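Local structure of tyrosinase (Aspergillus oryzae, 6JU8) at residues C234-K239 / W251-Q256; N337-F342 / G358-V363; G241-Y246 / K353-G358. The protein probably oxidises L-tyrosine and L-dopa to L-dopaquinone with molecular oxygen at a dinuclear copper centre, a reaction of melanin biosynthesis carried out by the tyrosinase domain that this chain contains. The protein carries 1 engineered substitution. All coordinates share one frame; numbering follows the deposited sequence.

In the fold
All three contacts lie in the central tyrosinase domain, their centres 11 to 12 Å apart. Contact 2 is buried nearest the copper site, joining the end of helix 328-340 to the 3-10 segment 359-361 by close glycine packing and few polar bonds. Contact 1 is partly buried and largely polar, holding two loops on either side of helix 248-251. Contact 3, also buried, adds aromatic packing to a single strand bridge. Contacts 2 and 3 share Gly358; contact 1 meets contact 2 through Thr238 and His359, and contact 3 through Trp251 and Leu243. Contacts 1 and 3 both touch the second subunit, whereas contact 2 is internal.

Contact 1: residues C234-K239 / W251-Q256; sequences CQSTTK and WADGGQ
Thr238 and Lys239 meet Gly255 and Gln256 where two irregular loops flanking helix 248-251 run side by side, with an Asx turn at Asp253-Gly255 shaping the second loop. Bonds to backbone carbonyls tie both ends. Ala252 O receives Gln235 N at 2.8 Å and, much straighter, Ser236 N at 3.0 Å (N-H...O 169°). Gly255 O is likewise gripped twice, by Lys239 N and by Thr238 OG1 at 2.7 Å on an in-plane lone pair. The hydroxyl reaches it because OG1 stands anti to the backbone N (chi1 -178°), and the lack of a side chain on Gly254 lets OG1 come close to that residue's backbone. Gly255 has a positive phi, where a side chain would press on the preceding carbonyl O, and glycine suits the place.

Among the side chains, the bent Gln256 uses both ends of its amide. NE2 gives to Thr237 O at 2.9 Å, a carbonyl that also accepts from Ser236 OG, while OE1 takes Lys239 NZ at 3.0 Å. The lysine ammonium has a salt bridge to Asp369 as well. Asp253 OD1 accepts from Gly255 N and OD2 pairs with Arg199, while Ser236 CB packs against the carboxylate carbon.

Two waters complete the junction. One bridges Ser236 O, Trp251 O and Gly254 N; the other accepts from Thr237 OG1, itself also bonded to Phe200 N, and donates to Gln256 OE1 at 2.7 Å.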
ATOM      1  N   CYS A 234     -12.011  -3.668   9.864  1.00 10.41           N
ATOM      2  CA  CYS A 234     -11.626  -3.310   8.516  1.00 10.00           C
ATOM      3  C   CYS A 234     -12.797  -2.812   7.690  1.00 10.07           C
ATOM      4  O   CYS A 234     -13.860  -3.451   7.670  1.00 12.29           O
ATOM      5  CB  CYS A 234     -11.072  -4.533   7.773  1.00 10.87           C
ATOM      6  SG  CYS A 234      -9.664  -5.296   8.603  1.00 11.66           S
ATOM      7  N   GLN A 235     -12.578  -1.712   6.976  1.00 10.30           N
ATOM      8  CA  GLN A 235     -13.494  -1.325   5.902  1.00 10.82           C
ATOM      9  C   GLN A 235     -13.062  -1.965   4.578  1.00 10.33           C
ATOM     10  O   GLN A 235     -13.924  -2.403   3.805  1.00 12.64           O
ATOM     11  CB  GLN A 235     -13.559   0.209   5.769  1.00 12.54           C
ATOM     12  CG  GLN A 235     -14.511   0.658   4.681  1.00 13.28           C
ATOM     13  CD  GLN A 235     -14.774   2.159   4.697  1.00 20.95           C
ATOM     14  OE1 GLN A 235     -14.542   2.877   5.654  1.00 26.92           O
ATOM     15  NE2 GLN A 235     -15.372   2.592   3.596  1.00 28.74           N
ATOM     16  N   SER A 236     -11.765  -2.008   4.340  1.00 10.82           N
ATOM     17  CA  SER A 236     -11.154  -2.578   3.140  1.00  9.50           C
ATOM     18  C   SER A 236     -10.451  -3.891   3.465  1.00  9.17           C
ATOM     19  O   SER A 236      -9.890  -4.061   4.535  1.00 10.02           O
ATOM     20  CB  SER A 236     -10.122  -1.590   2.587  1.00 10.23           C
ATOM     21  OG  SER A 236      -9.508  -2.112   1.416  1.00 11.35           O
ATOM     22  N   THR A 237     -10.414  -4.771   2.475  1.00  9.11           N
ATOM     23  CA  THR A 237      -9.485  -5.896   2.545  1.00  9.42           C
ATOM     24  C   THR A 237      -8.041  -5.376   2.528  1.00  8.95           C
ATOM     25  O   THR A 237      -7.789  -4.274   2.018  1.00  9.68           O
ATOM     26  CB  THR A 237      -9.714  -6.868   1.371  1.00  8.77           C
ATOM     27  OG1 THR A 237      -9.553  -6.178   0.112  1.00  9.44           O
ATOM     28  CG2 THR A 237     -11.121  -7.440   1.396  1.00 11.23           C
ATOM     29  N   THR A 238      -7.151  -6.140   3.131  1.00  8.42           N
ATOM     30  CA  THR A 238      -5.745  -5.787   3.207  1.00  8.31           C
ATOM     31  C   THR A 238      -4.873  -7.009   2.976  1.00  8.16           C
ATOM     32  O   THR A 238      -5.274  -8.132   3.287  1.00  8.72           O
ATOM     33  CB  THR A 238      -5.422  -5.094   4.535  1.00  8.29           C
ATOM     34  OG1 THR A 238      -4.036  -4.696   4.589  1.00  8.40           O
ATOM     35  CG2 THR A 238      -5.671  -5.985   5.749  1.00  9.55           C
ATOM     36  N   LYS A 239      -3.687  -6.780   2.435  1.00  8.20           N
ATOM     37  CA  LYS A 239      -2.594  -7.765   2.400  1.00  7.74           C
ATOM     38  C   LYS A 239      -1.543  -7.288   3.389  1.00  7.80           C
ATOM     39  O   LYS A 239      -0.974  -6.199   3.133  1.00  9.01           O
ATOM     40  CB  LYS A 239      -2.012  -7.925   0.988  1.00  8.98           C
ATOM     41  CG  LYS A 239      -3.046  -8.307  -0.081  1.00  8.77           C
ATOM     42  CD  LYS A 239      -2.436  -8.035  -1.471  1.00  9.86           C
ATOM     43  CE  LYS A 239      -3.370  -8.460  -2.604  1.00 10.27           C
ATOM     44  NZ  LYS A 239      -4.682  -7.769  -2.504  1.00 11.68           N
ATOM     45  N   TRP A 251      -6.093  -0.199  10.821  1.00 10.64           N
ATOM     46  CA  TRP A 251      -6.785  -1.431  10.445  1.00  9.99           C
ATOM     47  C   TRP A 251      -7.956  -1.182   9.506  1.00  8.55           C
ATOM     48  O   TRP A 251      -8.344  -2.077   8.739  1.00 10.19           O
ATOM     49  CB  TRP A 251      -7.299  -2.110  11.716  1.00 10.35           C
ATOM     50  CG  TRP A 251      -6.203  -2.627  12.606  1.00  9.98           C
ATOM     51  CD1 TRP A 251      -4.864  -2.747  12.384  1.00 10.47           C
ATOM     52  CD2 TRP A 251      -6.436  -3.105  13.934  1.00 10.19           C
ATOM     53  NE1 TRP A 251      -4.267  -3.295  13.499  1.00 11.25           N
ATOM     54  CE2 TRP A 251      -5.194  -3.522  14.471  1.00 10.44           C
ATOM     55  CE3 TRP A 251      -7.595  -3.226  14.703  1.00 11.37           C
ATOM     56  CZ2 TRP A 251      -5.063  -4.052  15.753  1.00 11.44           C
ATOM     57  CZ3 TRP A 251      -7.466  -3.751  15.980  1.00 11.54           C
ATOM     58  CH2 TRP A 251      -6.212  -4.160  16.499  1.00 11.28           C
ATOM     59  N   ALA A 252      -8.569  -0.001   9.535  1.00 10.53           N
ATOM     60  CA  ALA A 252      -9.708   0.264   8.660  1.00 11.05           C
ATOM     61  C   ALA A 252      -9.325   0.022   7.206  1.00  9.82           C
ATOM     62  O   ALA A 252     -10.116  -0.483   6.400  1.00 10.10           O
ATOM     63  CB  ALA A 252     -10.134   1.715   8.845  1.00 13.48           C
ATOM     64  N   ASP A 253      -8.095   0.409   6.855  1.00 10.31           N
ATOM     65  CA  ASP A 253      -7.571   0.100   5.517  1.00 10.26           C
ATOM     66  C   ASP A 253      -6.052  -0.008   5.663  1.00  9.64           C
ATOM     67  O   ASP A 253      -5.349   1.003   5.676  1.00 10.83           O
ATOM     68  CB  ASP A 253      -7.944   1.168   4.500  1.00 11.55           C
ATOM     69  CG  ASP A 253      -7.505   0.834   3.085  1.00 11.45           C
ATOM     70  OD1 ASP A 253      -6.688  -0.088   2.907  1.00 13.33           O
ATOM     71  OD2 ASP A 253      -7.966   1.512   2.143  1.00 15.15           O
ATOM     72  N   GLY A 254      -5.574  -1.228   5.824  1.00  9.81           N
ATOM     73  CA  GLY A 254      -4.188  -1.507   6.082  1.00  9.66           C
ATOM     74  C   GLY A 254      -3.306  -1.548   4.862  1.00  8.51           C
ATOM     75  O   GLY A 254      -2.089  -1.730   4.971  1.00 10.34           O
ATOM     76  N   GLY A 255      -3.900  -1.362   3.684  1.00 10.08           N
ATOM     77  CA  GLY A 255      -3.175  -1.278   2.443  1.00  9.30           C
ATOM     78  C   GLY A 255      -2.956  -2.595   1.734  1.00  8.46           C
ATOM     79  O   GLY A 255      -3.170  -3.690   2.257  1.00  9.65           O
ATOM     80  N   GLN A 256      -2.546  -2.487   0.475  1.00  9.11           N
ATOM     81  CA  GLN A 256      -2.217  -3.630  -0.373  1.00  8.89           C
ATOM     82  C   GLN A 256      -0.698  -3.732  -0.369  1.00  9.26           C
ATOM     83  O   GLN A 256      -0.036  -3.135  -1.233  1.00  9.21           O
ATOM     84  CB  GLN A 256      -2.786  -3.412  -1.774  1.00  9.69           C
ATOM     85  CG  GLN A 256      -4.287  -3.090  -1.751  1.00  9.91           C
ATOM     86  CD  GLN A 256      -5.083  -4.012  -0.855  1.00  9.26           C
ATOM     87  OE1 GLN A 256      -4.937  -5.233  -0.910  1.00 10.39           O
ATOM     88  NE2 GLN A 256      -5.929  -3.436  -0.012  1.00 10.74           N
TER
HETATM   89  O   HOH W   1      -7.677  -3.209   6.199  1.00  9.60           O
HETATM   90  O   HOH W   2      -6.935  -6.766   0.001  1.00 11.85           O

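Contact 2: residues N337-F342 / G358-V363; sequences NWVGGF and GHMSSV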
ATOM      1  N   ASN A 337      -1.574 -17.902   2.686  1.00  8.58           N
ATOM      2  CA  ASN A 337      -0.847 -17.238   3.776  1.00  9.09           C
ATOM      3  C   ASN A 337       0.109 -16.187   3.225  1.00  8.32           C
ATOM      4  O   ASN A 337       0.232 -15.082   3.784  1.00  9.58           O
ATOM      5  CB  ASN A 337      -0.057 -18.268   4.582  1.00 10.60           C
ATOM      6  CG  ASN A 337      -0.957 -19.116   5.460  1.00 10.91           C
ATOM      7  OD1 ASN A 337      -2.087 -18.746   5.752  1.00 14.48           O
ATOM      8  ND2 ASN A 337      -0.398 -20.249   5.880  1.00 15.39           N
ATOM      9  N   TRP A 338       0.829 -16.550   2.167  1.00  8.67           N
ATOM     10  CA  TRP A 338       1.894 -15.670   1.659  1.00  8.85           C
ATOM     11  C   TRP A 338       1.318 -14.442   0.980  1.00  8.24           C
ATOM     12  O   TRP A 338       1.948 -13.393   0.991  1.00  9.95           O
ATOM     13  CB  TRP A 338       2.828 -16.444   0.710  1.00  9.09           C
ATOM     14  CG  TRP A 338       3.464 -17.623   1.389  1.00  8.52           C
ATOM     15  CD1 TRP A 338       3.641 -17.823   2.725  1.00 10.45           C
ATOM     16  CD2 TRP A 338       4.001 -18.762   0.708  1.00  8.22           C
ATOM     17  NE1 TRP A 338       4.255 -19.043   2.916  1.00 10.81           N
ATOM     18  CE2 TRP A 338       4.490 -19.632   1.706  1.00  9.78           C
ATOM     19  CE3 TRP A 338       4.125 -19.153  -0.636  1.00  9.66           C
ATOM     20  CZ2 TRP A 338       5.089 -20.864   1.420  1.00  9.09           C
ATOM     21  CZ3 TRP A 338       4.715 -20.365  -0.906  1.00  9.58           C
ATOM     22  CH2 TRP A 338       5.205 -21.217   0.104  1.00  9.33           C
ATOM     23  N   VAL A 339       0.125 -14.550   0.386  1.00  9.41           N
ATOM     24  CA  VAL A 339      -0.511 -13.379  -0.234  1.00  9.50           C
ATOM     25  C   VAL A 339      -1.105 -12.474   0.829  1.00  8.90           C
ATOM     26  O   VAL A 339      -0.975 -11.249   0.748  1.00  9.57           O
ATOM     27  CB  VAL A 339      -1.616 -13.820  -1.208  1.00  9.56           C
ATOM     28  CG1 VAL A 339      -2.434 -12.635  -1.710  1.00 10.71           C
ATOM     29  CG2 VAL A 339      -1.002 -14.556  -2.400  1.00 10.72           C
ATOM     30  N   GLY A 340      -1.789 -13.044   1.816  1.00  8.77           N
ATOM     31  CA  GLY A 340      -2.589 -12.270   2.742  1.00  9.91           C
ATOM     32  C   GLY A 340      -1.796 -11.692   3.900  1.00  8.31           C
ATOM     33  O   GLY A 340      -2.161 -10.646   4.434  1.00  9.93           O
ATOM     34  N   GLY A 341      -0.743 -12.409   4.304  1.00  9.05           N
ATOM     35  CA  GLY A 341      -0.032 -12.089   5.534  1.00 10.11           C
ATOM     36  C   GLY A 341      -0.592 -12.956   6.654  1.00  9.81           C
ATOM     37  O   GLY A 341      -1.811 -12.960   6.871  1.00 10.12           O
ATOM     38  N   PHE A 342       0.307 -13.677   7.317  1.00 10.95           N
ATOM     39  CA  PHE A 342      -0.088 -14.728   8.242  1.00 10.90           C
ATOM     40  C   PHE A 342       0.413 -14.511   9.661  1.00 12.23           C
ATOM     41  O   PHE A 342       0.300 -15.437  10.477  1.00 14.81           O
ATOM     42  CB  PHE A 342       0.365 -16.115   7.701  1.00 13.21           C
ATOM     43  CG  PHE A 342       1.855 -16.161   7.449  1.00 12.51           C
ATOM     44  CD1 PHE A 342       2.726 -16.673   8.399  1.00 15.52           C
ATOM     45  CD2 PHE A 342       2.405 -15.674   6.274  1.00 14.34           C
ATOM     46  CE1 PHE A 342       4.091 -16.662   8.192  1.00 18.12           C
ATOM     47  CE2 PHE A 342       3.775 -15.650   6.054  1.00 16.55           C
ATOM     48  CZ  PHE A 342       4.619 -16.175   7.010  1.00 18.34           C
ATOM     49  N   GLY A 358      -3.588 -10.337   6.978  1.00  8.59           N
ATOM     50  CA  GLY A 358      -4.607  -9.795   6.070  1.00  9.00           C
ATOM     51  C   GLY A 358      -5.507 -10.916   5.569  1.00  7.68           C
ATOM     52  O   GLY A 358      -5.345 -12.090   5.862  1.00  8.92           O
ATOM     53  N   HIS A 359      -6.505 -10.487   4.797  1.00  8.82           N
ATOM     54  CA  HIS A 359      -7.676 -11.300   4.526  1.00  7.88           C
ATOM     55  C   HIS A 359      -7.341 -12.656   3.924  1.00  7.66           C
ATOM     56  O   HIS A 359      -7.933 -13.665   4.320  1.00  8.67           O
ATOM     57  CB  HIS A 359      -8.646 -10.522   3.605  1.00  8.62           C
ATOM     58  CG  HIS A 359      -9.297  -9.406   4.400  1.00  8.59           C
ATOM     59  ND1 HIS A 359      -8.578  -8.296   4.816  1.00  8.80           N
ATOM     60  CD2 HIS A 359     -10.552  -9.215   4.857  1.00  9.28           C
ATOM     61  CE1 HIS A 359      -9.372  -7.517   5.523  1.00  9.31           C
ATOM     62  NE2 HIS A 359     -10.588  -8.033   5.565  1.00 10.01           N
ATOM     63  N   MET A 360      -6.436 -12.693   2.942  1.00  8.34           N
ATOM     64  CA  MET A 360      -6.213 -13.941   2.227  1.00  8.32           C
ATOM     65  C   MET A 360      -5.709 -15.076   3.114  1.00  8.61           C
ATOM     66  O   MET A 360      -5.814 -16.251   2.721  1.00 10.03           O
ATOM     67  CB  MET A 360      -5.293 -13.754   1.014  1.00  9.00           C
ATOM     68  CG  MET A 360      -6.070 -13.323  -0.230  1.00 10.30           C
ATOM     69  SD  MET A 360      -6.958 -14.702  -1.013  1.00  9.95           S
ATOM     70  CE  MET A 360      -5.577 -15.587  -1.754  1.00 11.03           C
ATOM     71  N   SER A 361      -5.157 -14.783   4.287  1.00  9.20           N
ATOM     72  CA  SER A 361      -4.665 -15.897   5.120  1.00  9.41           C
ATOM     73  C   SER A 361      -5.730 -16.473   6.025  1.00  9.95           C
ATOM     74  O   SER A 361      -5.446 -17.453   6.722  1.00 11.92           O
ATOM     75  CB  SER A 361      -3.488 -15.454   5.994  1.00 11.03           C
ATOM     76  OG  SER A 361      -3.984 -14.639   7.050  1.00 11.43           O
ATOM     77  N   SER A 362      -6.926 -15.925   6.012  1.00  9.44           N
ATOM     78  CA  SER A 362      -7.947 -16.323   6.981  1.00  9.70           C
ATOM     79  C   SER A 362      -9.150 -16.875   6.233  1.00  9.40           C
ATOM     80  O   SER A 362      -9.849 -16.163   5.494  1.00 10.31           O
ATOM     81  CB  SER A 362      -8.325 -15.074   7.797  1.00 10.76           C
ATOM     82  OG  SER A 362      -9.446 -15.365   8.607  1.00 14.50           O
ATOM     83  N   VAL A 363      -9.422 -18.176   6.381  1.00 10.15           N
ATOM     84  CA  VAL A 363     -10.520 -18.804   5.621  1.00 10.22           C
ATOM     85  C   VAL A 363     -11.815 -18.024   5.741  1.00 10.01           C
ATOM     86  O   VAL A 363     -12.486 -17.815   4.715  1.00 10.36           O
ATOM     87  CB  VAL A 363     -10.729 -20.263   6.063  1.00 13.37           C
ATOM     88  CG1 VAL A 363     -12.064 -20.819   5.591  1.00 17.11           C
ATOM     89  CG2 VAL A 363      -9.593 -21.122   5.500  1.00 20.67           C
TER
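Met360 packs on the bare backbone of Gly340 at the end of helix 328-340, Met360 CB lying 3.5 Å from Gly340 CA. The methionine CG meets Val339 CG1 at 4.0 Å, the two apolar side chains crossing obliquely. Gly340 has no side chain, and the 3-10 segment 359-361 occupies the place where a CB would stand, so helix and segment come close.

Ser361 turns towards the same helix end. With chi1 at 74° its OG sits between the backbone N and carbonyl carbon, 2.8 Å from Gly341 O and 3.1 Å from Gly358 O; either carbonyl may take its proton. Gly358 N donates to Gly341 O at 3.2 Å. Gly341 is the first residue to leave the helix, and its positive phi is one that glycine takes without strain. Asn337 OD1 approaches Ser361 CB to 3.6 Å.

Copper ligand His336 gives its ND1 proton to Met360 O, and Met360 also packs on Ile371, Phe372 and His375 of helix 371-389. Met360 is thus a second-shell residue: the packing against Gly340 and Val339 places its backbone beside His336, and its carbonyl probably helps set the rotation of the His336 ring.

Contact 3: residues G241-Y246 / K353-G358; sequences GLLENY and KLWGAG
Trp355 offers one face of its indole to Leu243, whose CD2 methyl sits over the centre of the six-membered ring in a CH-pi contact, 3.4 Å from the centroid and 6° off the normal. Glu244 O lies at the indole's edge, near its plane. Tyr246 turns its edge toward the face of Trp355 in an offset edge-to-face pair, with ring planes at 81° and centroids 5.8 Å apart; Tyr246 CE1 comes to 3.8 Å from Trp355 CH2. Trp355 CG stands anti to the backbone N (chi1 -172°), from where the ring extends toward Leu243. A broad aromatic suits this place, since it can cover a branched leucine and still bond through NE1 to Phe344 O. The Tyr246 hydroxyl is hydrogen-bonded to Glu167 of the second subunit, and the tyrosine ring makes a cation-pi contact with Arg169 of that subunit, so this aromatic cluster also belongs to the dimer interface.

Beside the rings, Leu243 CD1 rests 3.7 Å from Gly356 CA, an approach eased by the missing side chain, and the positive phi of Gly356 is also natural for glycine. The chain of 241-246 then reverses in a type II turn from Leu243 to Tyr246, where Asn245 tolerates the positive phi.

The backbones are joined by a single bridge: Leu242 N donates to Ala357 O at 2.9 Å, and Ala357 N returns a bond to Leu242 O, also 2.9 Å. The small Ala357 keeps its CB 4.4 Å from Leu242 CB. Because Gly241 and Leu242 both face Ala357, this antiparallel hydrogen-bonded pair forms a classic beta bulge, joining the loop to strand 356-357.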
ATOM      1  N   GLY A 241      -1.658  -5.737   6.192  1.00  8.56           N
ATOM      2  CA  GLY A 241      -1.778  -4.477   6.924  1.00  8.97           C
ATOM      3  C   GLY A 241      -2.287  -4.516   8.347  1.00  8.80           C
ATOM      4  O   GLY A 241      -2.323  -3.433   8.966  1.00 10.15           O
ATOM      5  N   LEU A 242      -2.652  -5.673   8.882  1.00  8.39           N
ATOM      6  CA  LEU A 242      -3.110  -5.758  10.271  1.00  8.32           C
ATOM      7  C   LEU A 242      -2.006  -6.269  11.179  1.00  7.93           C
ATOM      8  O   LEU A 242      -1.585  -7.428  11.035  1.00  9.77           O
ATOM      9  CB  LEU A 242      -4.309  -6.716  10.414  1.00  9.25           C
ATOM     10  CG  LEU A 242      -5.454  -6.446   9.428  1.00  9.23           C
ATOM     11  CD1 LEU A 242      -6.602  -7.434   9.682  1.00 11.28           C
ATOM     12  CD2 LEU A 242      -5.930  -5.004   9.488  1.00 12.26           C
ATOM     13  N   LEU A 243      -1.553  -5.414  12.075  1.00  8.83           N
ATOM     14  CA  LEU A 243      -0.468  -5.726  13.000  1.00  8.32           C
ATOM     15  C   LEU A 243      -0.972  -5.497  14.429  1.00  9.19           C
ATOM     16  O   LEU A 243      -1.658  -4.495  14.681  1.00  9.59           O
ATOM     17  CB  LEU A 243       0.765  -4.865  12.734  1.00  9.56           C
ATOM     18  CG  LEU A 243       1.671  -5.204  11.547  1.00 10.35           C
ATOM     19  CD1 LEU A 243       0.974  -5.091  10.209  1.00  9.41           C
ATOM     20  CD2 LEU A 243       2.911  -4.293  11.587  1.00 11.54           C
ATOM     21  N   GLU A 244      -0.641  -6.409  15.334  1.00  9.28           N
ATOM     22  CA  GLU A 244      -1.037  -6.253  16.724  1.00 10.29           C
ATOM     23  C   GLU A 244      -0.483  -4.956  17.302  1.00 10.55           C
ATOM     24  O   GLU A 244       0.647  -4.580  16.973  1.00 12.69           O
ATOM     25  CB  GLU A 244      -0.599  -7.491  17.521  1.00 10.23           C
ATOM     26  CG  GLU A 244      -1.282  -7.584  18.873  1.00 12.00           C
ATOM     27  CD  GLU A 244      -1.032  -8.842  19.668  1.00 12.86           C
ATOM     28  OE1 GLU A 244      -1.930  -9.182  20.476  1.00 17.95           O
ATOM     29  OE2 GLU A 244       0.064  -9.409  19.578  1.00 14.18           O
ATOM     30  N   ASN A 245      -1.264  -4.267  18.125  1.00 13.30           N
ATOM     31  CA  ASN A 245      -0.839  -3.076  18.850  1.00 14.66           C
ATOM     32  C   ASN A 245      -0.560  -1.895  17.919  1.00 15.84           C
ATOM     33  O   ASN A 245       0.266  -1.023  18.197  1.00 17.37           O
ATOM     34  CB  ASN A 245       0.368  -3.376  19.743  1.00 17.42           C
ATOM     35  CG  ASN A 245      -0.064  -4.306  20.873  1.00 22.68           C
ATOM     36  OD1 ASN A 245      -1.066  -4.014  21.532  1.00 29.32           O
ATOM     37  ND2 ASN A 245       0.701  -5.374  21.081  1.00 26.35           N
ATOM     38  N   TYR A 246      -1.266  -1.904  16.791  1.00 12.32           N
ATOM     39  CA  TYR A 246      -1.429  -0.744  15.929  1.00 10.93           C
ATOM     40  C   TYR A 246      -2.807  -0.133  16.142  1.00 12.35           C
ATOM     41  O   TYR A 246      -3.789  -0.799  16.419  1.00 14.71           O
ATOM     42  CB  TYR A 246      -1.199  -1.096  14.459  1.00 12.00           C
ATOM     43  CG  TYR A 246       0.273  -1.101  14.119  1.00 11.80           C
ATOM     44  CD1 TYR A 246       1.178  -1.967  14.738  1.00 12.75           C
ATOM     45  CD2 TYR A 246       0.768  -0.213  13.172  1.00 12.77           C
ATOM     46  CE1 TYR A 246       2.530  -1.940  14.415  1.00 12.34           C
ATOM     47  CE2 TYR A 246       2.106  -0.181  12.852  1.00 12.70           C
ATOM     48  CZ  TYR A 246       2.986  -1.043  13.472  1.00 12.73           C
ATOM     49  OH  TYR A 246       4.315  -0.985  13.107  1.00 14.02           O
ATOM     50  N   LYS A 353      10.692  -9.091   8.816  1.00 12.23           N
ATOM     51  CA  LYS A 353      10.510  -8.723   7.422  1.00 13.07           C
ATOM     52  C   LYS A 353       9.205  -9.272   6.849  1.00 11.04           C
ATOM     53  O   LYS A 353       8.836  -8.772   5.767  1.00 13.38           O
ATOM     54  CB  LYS A 353      11.654  -9.251   6.550  1.00 13.87           C
ATOM     55  CG  LYS A 353      11.748 -10.785   6.637  1.00 15.35           C
ATOM     56  CD  LYS A 353      12.976 -11.287   5.883  1.00 16.46           C
ATOM     57  CE  LYS A 353      13.301 -12.719   6.308  1.00 23.11           C
ATOM     58  NZ  LYS A 353      14.234 -13.380   5.352  1.00 26.09           N
ATOM     59  N   LEU A 354       8.533 -10.241   7.448  1.00 10.43           N
ATOM     60  CA  LEU A 354       7.264 -10.751   6.934  1.00 11.63           C
ATOM     61  C   LEU A 354       6.103 -10.499   7.891  1.00 10.56           C
ATOM     62  O   LEU A 354       5.025 -11.060   7.701  1.00 12.51           O
ATOM     63  CB  LEU A 354       7.348 -12.230   6.547  1.00 13.35           C
ATOM     64  CG  LEU A 354       8.082 -12.544   5.242  1.00 12.83           C
ATOM     65  CD1 LEU A 354       8.139 -14.047   5.011  1.00 19.62           C
ATOM     66  CD2 LEU A 354       7.419 -11.854   4.044  1.00 14.23           C
ATOM     67  N   TRP A 355       6.281  -9.634   8.888  1.00  9.42           N
ATOM     68  CA  TRP A 355       5.186  -9.331   9.819  1.00 10.59           C
ATOM     69  C   TRP A 355       3.995  -8.696   9.110  1.00  8.96           C
ATOM     70  O   TRP A 355       4.167  -7.824   8.250  1.00 10.34           O
ATOM     71  CB  TRP A 355       5.717  -8.352  10.868  1.00 11.71           C
ATOM     72  CG  TRP A 355       4.814  -8.047  12.023  1.00 10.59           C
ATOM     73  CD1 TRP A 355       3.711  -8.721  12.485  1.00  9.38           C
ATOM     74  CD2 TRP A 355       4.989  -6.914  12.890  1.00 10.69           C
ATOM     75  NE1 TRP A 355       3.174  -8.089  13.588  1.00 11.03           N
ATOM     76  CE2 TRP A 355       3.957  -6.960  13.850  1.00 10.07           C
ATOM     77  CE3 TRP A 355       5.920  -5.865  12.923  1.00 11.16           C
ATOM     78  CZ2 TRP A 355       3.827  -5.997  14.845  1.00 11.06           C
ATOM     79  CZ3 TRP A 355       5.792  -4.902  13.927  1.00 11.62           C
ATOM     80  CH2 TRP A 355       4.759  -4.971  14.879  1.00 12.68           C
ATOM     81  N   GLY A 356       2.799  -9.149   9.448  1.00  8.61           N
ATOM     82  CA  GLY A 356       1.540  -8.535   9.127  1.00  9.20           C
ATOM     83  C   GLY A 356       0.499  -9.544   8.698  1.00  8.36           C
ATOM     84  O   GLY A 356       0.844 -10.582   8.104  1.00 12.72           O
ATOM     85  N   ALA A 357      -0.764  -9.237   8.988  1.00  8.63           N
ATOM     86  CA  ALA A 357      -1.835 -10.174   8.634  1.00  8.40           C
ATOM     87  C   ALA A 357      -2.855  -9.511   7.711  1.00  8.26           C
ATOM     88  O   ALA A 357      -3.021  -8.285   7.689  1.00  8.93           O
ATOM     89  CB  ALA A 357      -2.550 -10.668   9.881  1.00 10.13           C
ATOM     90  N   GLY A 358      -3.588 -10.337   6.978  1.00  8.59           N
ATOM     91  CA  GLY A 358      -4.607  -9.795   6.070  1.00  9.00           C
ATOM     92  C   GLY A 358      -5.507 -10.916   5.569  1.00  7.68           C
ATOM     93  O   GLY A 358      -5.345 -12.090   5.862  1.00  8.92           O
TER